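Local coordinates for cobalamin biosynthesis protein CobN (Mycobacterium tuberculosis, PDB 7C6O) that forms the large, catalytic subunit of cobaltochelatase and probably carries the site at which cobalt is inserted into the corrin ring during cobalamin biosynthesis, at residues A365-A370 and G548-V553; N502-V507 and Y536-T541; A353-R358 and G582-I587; Q400-R405 and Q810-L815; N446-S451 and I493-L498. One frame throughout, in Å; residues are numbered along the deposited sequence.

Interaction 1 (A365-A370 and G548-V553)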
# COMPACT_ATOMS: atom_id res chain seq x y z
N ALA A 365 -6.10 -33.15 4.86
CA ALA A 365 -7.05 -34.00 4.15
C ALA A 365 -8.49 -33.51 4.29
O ALA A 365 -9.33 -33.86 3.44
CB ALA A 365 -6.95 -35.44 4.65
N ASP A 366 -8.80 -32.73 5.32
CA ASP A 366 -10.14 -32.23 5.55
C ASP A 366 -10.30 -30.75 5.24
O ASP A 366 -11.41 -30.21 5.39
CB ASP A 366 -10.55 -32.48 7.01
CG ASP A 366 -10.40 -33.93 7.41
OD1 ASP A 366 -10.84 -34.81 6.64
OD2 ASP A 366 -9.83 -34.19 8.49
N LYS A 367 -9.24 -30.08 4.81
CA LYS A 367 -9.25 -28.63 4.67
C LYS A 367 -9.79 -28.22 3.31
O LYS A 367 -9.31 -28.70 2.27
CB LYS A 367 -7.84 -28.07 4.88
CG LYS A 367 -7.78 -26.55 4.96
CD LYS A 367 -6.51 -26.10 5.67
CE LYS A 367 -6.54 -26.48 7.14
NZ LYS A 367 -5.24 -26.23 7.82
N ARG A 368 -10.79 -27.35 3.31
CA ARG A 368 -11.39 -26.83 2.08
C ARG A 368 -10.80 -25.46 1.78
O ARG A 368 -10.80 -24.57 2.64
CB ARG A 368 -12.91 -26.76 2.20
CG ARG A 368 -13.57 -28.13 2.35
CD ARG A 368 -15.09 -28.03 2.47
NE ARG A 368 -15.48 -27.22 3.62
CZ ARG A 368 -15.74 -27.70 4.83
NH1 ARG A 368 -15.66 -29.00 5.07
NH2 ARG A 368 -16.10 -26.87 5.81
N VAL A 369 -10.30 -25.29 0.56
CA VAL A 369 -9.61 -24.07 0.16
C VAL A 369 -10.21 -23.55 -1.13
O VAL A 369 -10.46 -24.31 -2.07
CB VAL A 369 -8.09 -24.31 -0.02
CG1 VAL A 369 -7.39 -23.01 -0.39
CG2 VAL A 369 -7.49 -24.92 1.25
N ALA A 370 -10.44 -22.24 -1.18
CA ALA A 370 -10.85 -21.55 -2.39
C ALA A 370 -9.65 -20.82 -2.98
O ALA A 370 -9.01 -20.02 -2.29
CB ALA A 370 -11.99 -20.58 -2.11
N GLY A 548 -18.11 -23.70 2.03
CA GLY A 548 -17.58 -23.79 3.37
C GLY A 548 -16.06 -23.83 3.41
O GLY A 548 -15.47 -24.68 4.08
N ALA A 549 -15.43 -22.90 2.70
CA ALA A 549 -13.97 -22.83 2.68
C ALA A 549 -13.41 -22.53 4.06
O ALA A 549 -13.96 -21.72 4.81
CB ALA A 549 -13.51 -21.75 1.70
N HIS A 550 -12.31 -23.20 4.40
CA HIS A 550 -11.56 -22.83 5.59
C HIS A 550 -10.71 -21.58 5.36
O HIS A 550 -10.42 -20.85 6.32
CB HIS A 550 -10.67 -23.99 6.04
CG HIS A 550 -11.44 -25.15 6.59
ND1 HIS A 550 -11.63 -26.32 5.88
CD2 HIS A 550 -12.09 -25.32 7.77
CE1 HIS A 550 -12.36 -27.15 6.60
NE2 HIS A 550 -12.64 -26.57 7.75
N ALA A 551 -10.32 -21.32 4.12
CA ALA A 551 -9.52 -20.15 3.79
C ALA A 551 -9.62 -19.86 2.30
O ALA A 551 -9.92 -20.74 1.49
CB ALA A 551 -8.05 -20.33 4.19
N VAL A 552 -9.37 -18.60 1.96
CA VAL A 552 -9.29 -18.14 0.58
C VAL A 552 -7.84 -17.82 0.27
O VAL A 552 -7.16 -17.15 1.06
CB VAL A 552 -10.19 -16.92 0.33
CG1 VAL A 552 -10.04 -16.42 -1.10
CG2 VAL A 552 -11.64 -17.25 0.65
N VAL A 553 -7.35 -18.30 -0.87
CA VAL A 553 -6.05 -17.92 -1.41
C VAL A 553 -6.31 -17.14 -2.69
O VAL A 553 -6.87 -17.69 -3.65
CB VAL A 553 -5.15 -19.13 -1.67
CG1 VAL A 553 -3.81 -18.69 -2.26
CG2 VAL A 553 -4.94 -19.93 -0.39
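The imidazole of His-550 lies between the Arg-368 guanidinium and the backbone at Lys-367 and Arg-368. Its CE1 sits 3.8 Å from Arg-368 NH2, over the centre of one guanidinium face, with the two planes 31° apart. At its edge, ND1 accepts the peptide N-H of Arg-368 (N to ND1 2.9 Å), almost straight and in the ring plane, while Lys-367 CA presses obliquely on the ring. In the conformer described, one of two, a bend at chi3 (-58°) turns the arginine end side-on to Gly-548 O, which receives both Arg-368 NE (2.6 Å) and Arg-368 NH2 (2.9 Å). The backbones close more regularly further on. Arg-368 O takes His-550 N (2.7 Å), leaving Ala-551 N buried without a partner, then Ala-370 N reaches Ala-551 O (3.1 Å) and Val-553 N reaches Ala-370 O (2.8 Å). On one sheet face Val-369 and Ala-551 lie under Leu-815 of helix 807-815. On the other, Ala-370 CB faces the gap between Ala-549 CB and Val-552 CG2, 4.3 Å from each. This is the opening of a parallel strand pair, with strands 369-373 and 551-555 adjacent in a mixed beta sheet.

Interaction 2 (N502-V507 and Y536-T541)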
# COMPACT_ATOMS: atom_id res chain seq x y z
N ASN A 502 -11.41 -31.16 -2.34
CA ASN A 502 -11.76 -30.15 -1.36
C ASN A 502 -11.36 -28.75 -1.82
O ASN A 502 -11.24 -27.84 -1.00
CB ASN A 502 -11.11 -30.46 -0.01
CG ASN A 502 -11.83 -31.57 0.73
OD1 ASN A 502 -13.01 -31.82 0.49
ND2 ASN A 502 -11.13 -32.23 1.64
N LEU A 503 -11.18 -28.56 -3.12
CA LEU A 503 -10.73 -27.30 -3.68
C LEU A 503 -11.79 -26.73 -4.61
O LEU A 503 -12.52 -27.47 -5.27
CB LEU A 503 -9.43 -27.47 -4.46
CG LEU A 503 -8.09 -27.23 -3.76
CD1 LEU A 503 -8.05 -27.85 -2.38
CD2 LEU A 503 -7.03 -27.83 -4.62
N VAL A 504 -11.86 -25.41 -4.67
CA VAL A 504 -12.63 -24.72 -5.70
C VAL A 504 -11.74 -23.64 -6.30
O VAL A 504 -11.10 -22.87 -5.57
CB VAL A 504 -13.94 -24.13 -5.16
CG1 VAL A 504 -13.70 -23.17 -4.01
CG2 VAL A 504 -14.71 -23.43 -6.28
N LEU A 505 -11.65 -23.63 -7.62
CA LEU A 505 -10.95 -22.58 -8.36
C LEU A 505 -12.01 -21.69 -9.00
O LEU A 505 -12.88 -22.19 -9.72
CB LEU A 505 -10.01 -23.17 -9.41
CG LEU A 505 -8.61 -23.59 -8.93
CD1 LEU A 505 -8.68 -24.75 -7.93
CD2 LEU A 505 -7.72 -23.95 -10.11
N MET A 506 -11.94 -20.40 -8.72
CA MET A 506 -12.97 -19.47 -9.14
C MET A 506 -12.34 -18.21 -9.70
O MET A 506 -11.37 -17.68 -9.13
CB MET A 506 -13.91 -19.11 -7.98
CG MET A 506 -15.04 -18.16 -8.34
SD MET A 506 -16.08 -17.72 -6.93
CE MET A 506 -16.93 -19.27 -6.65
N VAL A 507 -12.87 -17.73 -10.82
CA VAL A 507 -12.51 -16.41 -11.30
C VAL A 507 -13.27 -15.38 -10.47
O VAL A 507 -14.48 -15.52 -10.25
CB VAL A 507 -12.84 -16.27 -12.80
CG1 VAL A 507 -12.47 -14.88 -13.28
CG2 VAL A 507 -12.10 -17.33 -13.60
N TYR A 536 -19.06 -14.81 -3.43
CA TYR A 536 -18.21 -14.85 -2.25
C TYR A 536 -18.93 -15.49 -1.07
O TYR A 536 -18.32 -16.23 -0.29
CB TYR A 536 -17.71 -13.45 -1.89
CG TYR A 536 -16.40 -13.13 -2.55
CD1 TYR A 536 -15.21 -13.62 -2.03
CD2 TYR A 536 -16.35 -12.37 -3.71
CE1 TYR A 536 -14.00 -13.34 -2.64
CE2 TYR A 536 -15.14 -12.09 -4.33
CZ TYR A 536 -13.97 -12.58 -3.79
OH TYR A 536 -12.77 -12.31 -4.39
N ARG A 537 -20.22 -15.21 -0.91
CA ARG A 537 -20.96 -15.83 0.19
C ARG A 537 -21.10 -17.33 -0.00
O ARG A 537 -21.22 -18.07 0.98
CB ARG A 537 -22.32 -15.15 0.34
CG ARG A 537 -22.26 -13.73 0.90
CD ARG A 537 -21.72 -13.71 2.33
NE ARG A 537 -20.26 -13.69 2.40
CZ ARG A 537 -19.55 -14.35 3.31
NH1 ARG A 537 -20.16 -15.09 4.22
NH2 ARG A 537 -18.22 -14.28 3.30
N TRP A 538 -21.07 -17.81 -1.25
CA TRP A 538 -21.12 -19.25 -1.46
C TRP A 538 -19.80 -19.92 -1.08
O TRP A 538 -19.80 -21.10 -0.69
CB TRP A 538 -21.47 -19.58 -2.91
CG TRP A 538 -21.32 -21.04 -3.20
CD1 TRP A 538 -22.22 -22.03 -2.91
CD2 TRP A 538 -20.19 -21.69 -3.80
NE1 TRP A 538 -21.72 -23.25 -3.30
CE2 TRP A 538 -20.48 -23.07 -3.85
CE3 TRP A 538 -18.97 -21.24 -4.30
CZ2 TRP A 538 -19.59 -24.00 -4.38
CZ3 TRP A 538 -18.09 -22.16 -4.83
CH2 TRP A 538 -18.40 -23.52 -4.87
N LEU A 539 -18.68 -19.20 -1.18
CA LEU A 539 -17.41 -19.75 -0.72
C LEU A 539 -17.42 -20.03 0.77
O LEU A 539 -16.64 -20.87 1.24
CB LEU A 539 -16.27 -18.78 -1.05
CG LEU A 539 -15.98 -18.49 -2.52
CD1 LEU A 539 -14.84 -17.49 -2.65
CD2 LEU A 539 -15.65 -19.79 -3.25
N ASP A 540 -18.27 -19.34 1.53
CA ASP A 540 -18.31 -19.44 2.98
C ASP A 540 -19.34 -20.48 3.40
O ASP A 540 -19.84 -21.27 2.59
CB ASP A 540 -18.61 -18.06 3.57
CG ASP A 540 -18.04 -17.87 4.96
OD1 ASP A 540 -17.77 -18.89 5.65
OD2 ASP A 540 -17.87 -16.71 5.37
N THR A 541 -19.66 -20.50 4.69
CA THR A 541 -20.76 -21.31 5.18
C THR A 541 -22.03 -20.46 5.21
O THR A 541 -21.99 -19.23 5.21
CB THR A 541 -20.46 -21.86 6.58
OG1 THR A 541 -20.09 -20.78 7.45
CG2 THR A 541 -19.34 -22.88 6.52
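Met-506 puts its terminal methyl into the notch between Trp-538 and Leu-539. From CB, which leaves strand 503-507 toward the helix, the chain runs out with CG anti to the backbone N (chi1 -179°) and stays extended through SD (chi2 -178°). The turn comes at the thioether, where chi3 (-71°) swings CE round to its partners. There CE meets Trp-538 CZ3 at 3.6 Å, approaching the indole obliquely, and Leu-539 CD2 at 3.7 Å. Two residues earlier, on the same side of the strand, Val-504 divides its branches between the same two residues: CG2 lies in the indole plane at the benzo edge, 3.9 Å from Trp-538 CZ3, and CG1 touches Leu-539 CD2 at 4.0 Å. The four buried side chains thus interlock through methyl groups and an aromatic rim. The polar end of the indole is held separately, NE1 donating to the carbonyl of Asn-545, which probably limits the ring's rotation. Strand 503-507 and strand 551-555 both run parallel to strand 369-373, which lies between them, and helix 530-539 covers the sheet on the connection, as in a beta-alpha-beta crossover.

Interaction 3 (A353-R358 and G582-I587)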
# COMPACT_ATOMS: atom_id res chain seq x y z
N ALA A 353 -10.87 -14.24 14.46
CA ALA A 353 -9.89 -14.89 15.33
C ALA A 353 -10.13 -16.39 15.40
O ALA A 353 -9.18 -17.18 15.33
CB ALA A 353 -9.94 -14.27 16.73
N VAL A 354 -11.39 -16.80 15.55
CA VAL A 354 -11.70 -18.23 15.67
C VAL A 354 -11.40 -18.96 14.36
O VAL A 354 -10.82 -20.05 14.37
CB VAL A 354 -13.17 -18.42 16.10
CG1 VAL A 354 -13.59 -19.88 15.97
CG2 VAL A 354 -13.36 -17.95 17.54
N ARG A 355 -11.77 -18.37 13.23
CA ARG A 355 -11.52 -19.01 11.94
C ARG A 355 -10.03 -19.20 11.69
O ARG A 355 -9.61 -20.23 11.14
CB ARG A 355 -12.14 -18.19 10.80
CG ARG A 355 -13.66 -18.04 10.87
CD ARG A 355 -14.40 -19.14 10.13
NE ARG A 355 -15.81 -18.79 9.94
CZ ARG A 355 -16.35 -18.48 8.77
NH1 ARG A 355 -15.62 -18.50 7.67
NH2 ARG A 355 -17.64 -18.17 8.70
N HIS A 356 -9.21 -18.22 12.07
CA HIS A 356 -7.77 -18.37 11.90
C HIS A 356 -7.21 -19.42 12.85
O HIS A 356 -6.34 -20.22 12.47
CB HIS A 356 -7.06 -17.03 12.11
CG HIS A 356 -7.14 -16.12 10.93
ND1 HIS A 356 -8.22 -15.30 10.69
CD2 HIS A 356 -6.27 -15.89 9.92
CE1 HIS A 356 -8.02 -14.61 9.58
NE2 HIS A 356 -6.84 -14.95 9.09
N ALA A 357 -7.70 -19.45 14.10
CA ALA A 357 -7.26 -20.47 15.04
C ALA A 357 -7.73 -21.85 14.61
O ALA A 357 -7.01 -22.84 14.81
CB ALA A 357 -7.77 -20.14 16.44
N ARG A 358 -8.92 -21.94 14.01
CA ARG A 358 -9.46 -23.22 13.56
C ARG A 358 -8.55 -23.88 12.53
O ARG A 358 -8.53 -25.11 12.42
CB ARG A 358 -10.86 -23.02 12.99
CG ARG A 358 -11.50 -24.26 12.38
CD ARG A 358 -12.26 -25.07 13.42
NE ARG A 358 -12.92 -26.23 12.82
CZ ARG A 358 -12.62 -27.50 13.11
NH1 ARG A 358 -11.69 -27.77 14.01
NH2 ARG A 358 -13.28 -28.48 12.52
N GLY A 582 -16.46 -11.38 4.84
CA GLY A 582 -16.88 -11.89 6.14
C GLY A 582 -15.70 -12.31 7.00
O GLY A 582 -14.68 -11.62 7.08
N ASP A 583 -15.84 -13.46 7.66
CA ASP A 583 -14.82 -14.01 8.53
C ASP A 583 -13.79 -14.87 7.80
O ASP A 583 -12.92 -15.45 8.46
CB ASP A 583 -15.46 -14.86 9.64
CG ASP A 583 -16.33 -14.04 10.58
OD1 ASP A 583 -16.11 -12.82 10.70
OD2 ASP A 583 -17.24 -14.63 11.20
N LEU A 584 -13.86 -14.96 6.48
CA LEU A 584 -12.99 -15.88 5.74
C LEU A 584 -11.53 -15.47 5.83
O LEU A 584 -11.19 -14.34 5.46
CB LEU A 584 -13.42 -15.94 4.27
CG LEU A 584 -14.68 -16.72 3.93
CD1 LEU A 584 -15.10 -16.42 2.50
CD2 LEU A 584 -14.45 -18.21 4.12
N PRO A 585 -10.64 -16.34 6.30
CA PRO A 585 -9.21 -16.04 6.22
C PRO A 585 -8.77 -15.87 4.78
O PRO A 585 -9.20 -16.61 3.89
CB PRO A 585 -8.54 -17.26 6.87
CG PRO A 585 -9.62 -17.86 7.74
CD PRO A 585 -10.90 -17.61 7.00
N LEU A 586 -7.93 -14.87 4.54
CA LEU A 586 -7.45 -14.54 3.20
C LEU A 586 -5.93 -14.59 3.18
O LEU A 586 -5.27 -13.83 3.90
CB LEU A 586 -7.96 -13.17 2.76
CG LEU A 586 -7.46 -12.62 1.41
CD1 LEU A 586 -7.84 -13.55 0.27
CD2 LEU A 586 -8.00 -11.21 1.16
N ILE A 587 -5.38 -15.47 2.35
CA ILE A 587 -3.94 -15.62 2.16
C ILE A 587 -3.62 -15.17 0.74
O ILE A 587 -4.30 -15.58 -0.21
CB ILE A 587 -3.50 -17.07 2.42
CG1 ILE A 587 -3.90 -17.49 3.84
CG2 ILE A 587 -2.00 -17.22 2.20
CD1 ILE A 587 -3.95 -18.98 4.04
O HOH W 1 -17.72 -17.22 11.56
O HOH W 2 -6.75 -13.47 6.85
O HOH W 3 -5.20 -15.89 6.45
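Arg-355 and His-356, successive residues of helix 343-361, close on Asp-583 and Pro-585. Asp-583 CB stands over the centre of one guanidinium face, 3.8 Å from Arg-355 CZ, and Leu-584 CD2 lies at the edge of that group, 3.7 Å from Arg-355 NH1. The carboxylate and guanidinium planes are 86° apart, and Asp-583 OD2 lies well out of the guanidinium plane, where no N-H points at it; instead a water accepts from Arg-355 NE and donates to Asp-583 OD2 (2.7 Å). Beside this pair, Pro-585 CB rests on the face of the His-356 imidazole, 3.9 Å from the ring centroid, a CH-pi contact. In the next shell, Arg-355 NH1 is tied by a salt bridge to Asp-540, and Asp-583 OD1 by another to Arg-348, so each charge has a firmer partner elsewhere. His-356 ND1 bonds to Leu-352 O one turn back, which sets the ring, while NE2 reaches a second water (2.7 Å) that accepts from Leu-586 N (2.9 Å). Helix 343-361 packs against the chain leading into strand 586-591, with strand 190-196 against its Ala-353, Val-354 and Ala-357 and strand 551-555 beside Pro-585.

Interaction 4 (Q400-R405 and Q810-L815)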
# COMPACT_ATOMS: atom_id res chain seq x y z
N GLN A 400 0.28 -28.74 -6.57
CA GLN A 400 1.13 -29.92 -6.42
C GLN A 400 1.68 -30.02 -5.00
O GLN A 400 1.71 -31.10 -4.41
CB GLN A 400 2.27 -29.87 -7.43
CG GLN A 400 1.84 -30.10 -8.86
CD GLN A 400 2.96 -29.87 -9.85
OE1 GLN A 400 4.00 -29.31 -9.50
NE2 GLN A 400 2.77 -30.32 -11.08
N ALA A 401 2.10 -28.89 -4.43
CA ALA A 401 2.61 -28.90 -3.06
C ALA A 401 1.50 -29.22 -2.07
O ALA A 401 1.73 -29.93 -1.08
CB ALA A 401 3.25 -27.56 -2.72
N MET A 402 0.29 -28.71 -2.31
CA MET A 402 -0.83 -29.03 -1.43
C MET A 402 -1.16 -30.52 -1.48
O MET A 402 -1.40 -31.14 -0.44
CB MET A 402 -2.06 -28.20 -1.81
CG MET A 402 -1.94 -26.73 -1.44
SD MET A 402 -3.31 -25.74 -2.07
CE MET A 402 -4.67 -26.36 -1.09
N ARG A 403 -1.18 -31.10 -2.68
CA ARG A 403 -1.40 -32.54 -2.80
C ARG A 403 -0.35 -33.32 -2.02
O ARG A 403 -0.68 -34.29 -1.33
CB ARG A 403 -1.40 -32.96 -4.27
CG ARG A 403 -1.61 -34.46 -4.48
CD ARG A 403 -1.27 -34.88 -5.90
N GLN A 404 0.91 -32.90 -2.12
CA GLN A 404 1.98 -33.59 -1.40
C GLN A 404 1.81 -33.46 0.10
O GLN A 404 2.16 -34.39 0.84
CB GLN A 404 3.34 -33.05 -1.84
CG GLN A 404 4.40 -34.12 -2.04
CD GLN A 404 5.59 -33.94 -1.12
OE1 GLN A 404 6.27 -32.92 -1.17
NE2 GLN A 404 5.84 -34.93 -0.27
N ARG A 405 1.28 -32.33 0.58
CA ARG A 405 1.05 -32.12 2.00
C ARG A 405 -0.17 -32.88 2.51
O ARG A 405 -0.35 -32.99 3.73
CB ARG A 405 0.88 -30.62 2.26
CG ARG A 405 0.87 -30.21 3.73
CD ARG A 405 2.05 -30.79 4.49
NE ARG A 405 3.33 -30.43 3.89
CZ ARG A 405 3.95 -29.27 4.11
NH1 ARG A 405 3.41 -28.37 4.92
NH2 ARG A 405 5.11 -29.02 3.52
N GLN A 810 5.36 -21.13 2.91
CA GLN A 810 4.72 -20.14 3.78
C GLN A 810 3.23 -20.02 3.49
O GLN A 810 2.46 -19.71 4.40
CB GLN A 810 5.42 -18.79 3.64
CG GLN A 810 6.79 -18.72 4.30
CD GLN A 810 6.72 -18.77 5.82
OE1 GLN A 810 5.66 -18.60 6.42
NE2 GLN A 810 7.86 -19.02 6.45
N VAL A 811 2.80 -20.26 2.25
CA VAL A 811 1.37 -20.34 1.97
C VAL A 811 0.76 -21.52 2.72
O VAL A 811 -0.32 -21.42 3.29
CB VAL A 811 1.12 -20.44 0.45
CG1 VAL A 811 -0.35 -20.73 0.18
CG2 VAL A 811 1.55 -19.15 -0.25
N LEU A 812 1.47 -22.66 2.73
CA LEU A 812 0.98 -23.82 3.47
C LEU A 812 0.96 -23.55 4.97
O LEU A 812 0.03 -23.97 5.67
CB LEU A 812 1.85 -25.04 3.16
CG LEU A 812 1.81 -25.52 1.70
CD1 LEU A 812 2.70 -26.74 1.50
CD2 LEU A 812 0.38 -25.82 1.28
N ARG A 813 1.98 -22.85 5.49
CA ARG A 813 1.98 -22.48 6.90
C ARG A 813 0.79 -21.58 7.23
O ARG A 813 0.15 -21.73 8.27
CB ARG A 813 3.29 -21.79 7.29
CG ARG A 813 4.52 -22.69 7.25
CD ARG A 813 5.74 -22.01 7.90
NE ARG A 813 5.56 -21.78 9.33
CZ ARG A 813 5.48 -20.58 9.90
NH1 ARG A 813 5.57 -19.48 9.16
NH2 ARG A 813 5.31 -20.48 11.21
N ALA A 814 0.50 -20.63 6.34
CA ALA A 814 -0.63 -19.73 6.56
C ALA A 814 -1.95 -20.49 6.54
O ALA A 814 -2.85 -20.20 7.34
CB ALA A 814 -0.63 -18.61 5.52
N LEU A 815 -2.08 -21.46 5.63
CA LEU A 815 -3.27 -22.31 5.60
C LEU A 815 -3.40 -23.14 6.86
O LEU A 815 -4.50 -23.60 7.18
CB LEU A 815 -3.23 -23.22 4.38
CG LEU A 815 -3.53 -22.58 3.02
CD1 LEU A 815 -3.11 -23.49 1.89
CD2 LEU A 815 -5.02 -22.25 2.92
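Leu-812 projects from helix 807-815 into a recess lined by Ala-401, Met-402 and Arg-405. Taking helix 391-405 in order, Ala-401 comes first: its CB faces the other helix and lies 4.3 Å from Leu-812 CD1, a loose touch that lets the leucine come in over a small residue. Met-402 supplies the next wall. Its CG is 3.7 Å from Leu-812 CD2, and the bend at chi3 carries the end of the chain on toward Leu-815, where CE stands 4.4 Å from CD1. One turn beyond Ala-401, Arg-405 closes the recess from the solvent side. Its chain leaves anti to the backbone N and then folds twice, at chi2 and chi3 (51° and 56°), which lays the guanidinium flat over the leucine: Leu-812 CD1 sits above one face, off-centre, 3.8 Å from Arg-405 CZ. Both branches of Leu-812 are thus engaged, CD1 by the alanine and the arginine, CD2 by the methionine. The guanidinium is kept in place by a salt bridge from NH2 to Glu-809, one turn before Leu-812 on the facing helix. The two short helical segments cross at -55°, their axes 10.9 Å apart at closest approach, so the contact is carried mainly by the side chains of Leu-812, Met-402 and Arg-405. Helix 807-815 in turn lies on the mixed sheet, with Leu-815 against Ala-551, Val-553 and Ile-587 and Val-811 against Val-610, while Tyr-407 touches both Met-402 and Leu-815 from the loop following helix 391-405.

Interaction 5 (N446-S451 and I493-L498)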
# COMPACT_ATOMS: atom_id res chain seq x y z
N ASN A 446 -23.70 -28.57 -12.87
CA ASN A 446 -22.29 -28.29 -13.14
C ASN A 446 -21.87 -26.90 -12.65
O ASN A 446 -20.84 -26.78 -11.99
CB ASN A 446 -21.99 -28.48 -14.64
CG ASN A 446 -20.95 -27.50 -15.16
OD1 ASN A 446 -21.27 -26.59 -15.92
ND2 ASN A 446 -19.70 -27.70 -14.75
N PRO A 447 -22.63 -25.84 -12.96
CA PRO A 447 -22.38 -24.57 -12.28
C PRO A 447 -23.14 -24.50 -10.96
O PRO A 447 -24.21 -25.07 -10.80
CB PRO A 447 -22.91 -23.54 -13.28
CG PRO A 447 -24.04 -24.23 -13.92
CD PRO A 447 -23.68 -25.69 -13.99
N ILE A 448 -22.54 -23.78 -10.01
CA ILE A 448 -23.15 -23.64 -8.70
C ILE A 448 -24.40 -22.77 -8.81
O ILE A 448 -24.44 -21.80 -9.58
CB ILE A 448 -22.14 -23.06 -7.70
CG1 ILE A 448 -21.04 -24.08 -7.41
CG2 ILE A 448 -22.82 -22.63 -6.40
CD1 ILE A 448 -19.83 -23.95 -8.30
N ARG A 449 -25.43 -23.13 -8.06
CA ARG A 449 -26.70 -22.42 -8.08
C ARG A 449 -27.10 -22.08 -6.65
O ARG A 449 -27.24 -22.98 -5.81
CB ARG A 449 -27.79 -23.25 -8.76
CG ARG A 449 -27.30 -23.93 -10.04
CD ARG A 449 -28.36 -24.83 -10.64
NE ARG A 449 -29.40 -24.07 -11.32
CZ ARG A 449 -29.36 -23.73 -12.61
NH1 ARG A 449 -28.33 -24.10 -13.36
NH2 ARG A 449 -30.35 -23.04 -13.14
N VAL A 450 -27.27 -20.79 -6.37
CA VAL A 450 -27.71 -20.30 -5.07
C VAL A 450 -29.16 -19.87 -5.20
O VAL A 450 -29.49 -19.05 -6.06
CB VAL A 450 -26.84 -19.14 -4.56
CG1 VAL A 450 -27.39 -18.58 -3.26
CG2 VAL A 450 -25.40 -19.59 -4.38
N SER A 451 -30.03 -20.41 -4.34
CA SER A 451 -31.44 -20.07 -4.41
C SER A 451 -31.65 -18.61 -4.02
O SER A 451 -30.98 -18.09 -3.12
CB SER A 451 -32.26 -20.99 -3.50
OG SER A 451 -32.50 -20.38 -2.24
N ILE A 493 -29.13 -17.81 -8.53
CA ILE A 493 -27.92 -17.13 -8.97
C ILE A 493 -26.89 -18.19 -9.36
O ILE A 493 -26.50 -19.02 -8.53
CB ILE A 493 -27.37 -16.20 -7.88
CG1 ILE A 493 -28.43 -15.15 -7.50
CG2 ILE A 493 -26.10 -15.51 -8.36
CD1 ILE A 493 -28.02 -14.25 -6.36
N VAL A 494 -26.46 -18.16 -10.62
CA VAL A 494 -25.57 -19.17 -11.17
C VAL A 494 -24.13 -18.69 -11.03
O VAL A 494 -23.78 -17.58 -11.45
CB VAL A 494 -25.91 -19.46 -12.64
CG1 VAL A 494 -25.03 -20.58 -13.18
CG2 VAL A 494 -27.38 -19.82 -12.78
N ILE A 495 -23.28 -19.54 -10.44
CA ILE A 495 -21.90 -19.20 -10.14
C ILE A 495 -21.00 -20.21 -10.83
O ILE A 495 -21.03 -21.40 -10.50
CB ILE A 495 -21.63 -19.17 -8.63
CG1 ILE A 495 -22.53 -18.13 -7.95
CG2 ILE A 495 -20.16 -18.88 -8.36
CD1 ILE A 495 -22.67 -18.34 -6.46
N ALA A 496 -20.21 -19.74 -11.79
CA ALA A 496 -19.25 -20.60 -12.47
C ALA A 496 -18.02 -20.79 -11.59
O ALA A 496 -17.46 -19.82 -11.06
CB ALA A 496 -18.84 -19.99 -13.81
N ALA A 497 -17.61 -22.04 -11.41
CA ALA A 497 -16.44 -22.36 -10.60
C ALA A 497 -15.98 -23.77 -10.93
O ALA A 497 -16.77 -24.61 -11.36
CB ALA A 497 -16.74 -22.24 -9.10
N LEU A 498 -14.69 -24.00 -10.74
CA LEU A 498 -14.06 -25.29 -11.02
C LEU A 498 -13.80 -25.99 -9.69
O LEU A 498 -12.92 -25.58 -8.93
CB LEU A 498 -12.78 -25.09 -11.81
CG LEU A 498 -11.90 -26.30 -12.14
CD1 LEU A 498 -12.72 -27.45 -12.68
CD2 LEU A 498 -10.82 -25.89 -13.14
O HOH W 4 -17.80 -26.64 -13.53
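Pro-447 and Val-494 lie side by side and point the same way, Pro-447 CB 3.6 Å from Val-494 CG1. Arg-449 shares the face of Val-494, its chain bent at chi3 so that Val-494 CG2 stands above one side of the guanidinium, displaced toward the rim; salt bridges to Asp-484 and Glu-492 hold the charged end there. The reverse face is aliphatic and buried. Ile-448 and Ile-495 meet at their branch points, CB to CB 4.0 Å, and the Ile-448 side chain sends CD1 along the partner strand to Ala-497 CB at 3.6 Å. Val-450 crosses the end of Ile-495 at a slant: CG2, anti to its carbonyl carbon, touches Ile-495 CD1 at 3.7 Å. The backbones are clamped by two hydrogen-bonded pairs. Ile-448 and Ile-495 exchange N-H and O (Ile-495 N to Ile-448 O 2.7 Å), as do Val-450 and Ile-493 (Ile-493 N to Val-450 O 2.8 Å), with Arg-449 and Val-494 forming the non-hydrogen-bonded pair between them. Trp-538 of helix 530-539 packs against Ile-448 and Ile-495. This is an antiparallel strand pair, in the part of the mixed sheet where strand 492-500 also pairs antiparallel with strands 483-484 and 503-507, away from the parallel strands 551-555, 586-591 and 608-612.

In the fold
Four of the five contacts reach one mixed sheet, and interaction 4 lies on it through helix 807-815. Interaction 1 is central: strand 369-373 stands between strands 503-507 and 551-555, linking it to interaction 2, about 8 Å away between centres, and strand 586-591 follows 551-555, leading to interaction 3, about 10 Å between centres. Interaction 5 lies beyond strand 503-507, its centre about 27 Å from that of interaction 4. Along the chain, interactions 5 and 2 come in series within the span of interaction 1, which interaction 3 encloses, whereas interaction 4 alternates with both 1 and 3. Segments hundreds of residues apart thus converge on one sheet-centred core within the CobN/magnesium chelatase family region.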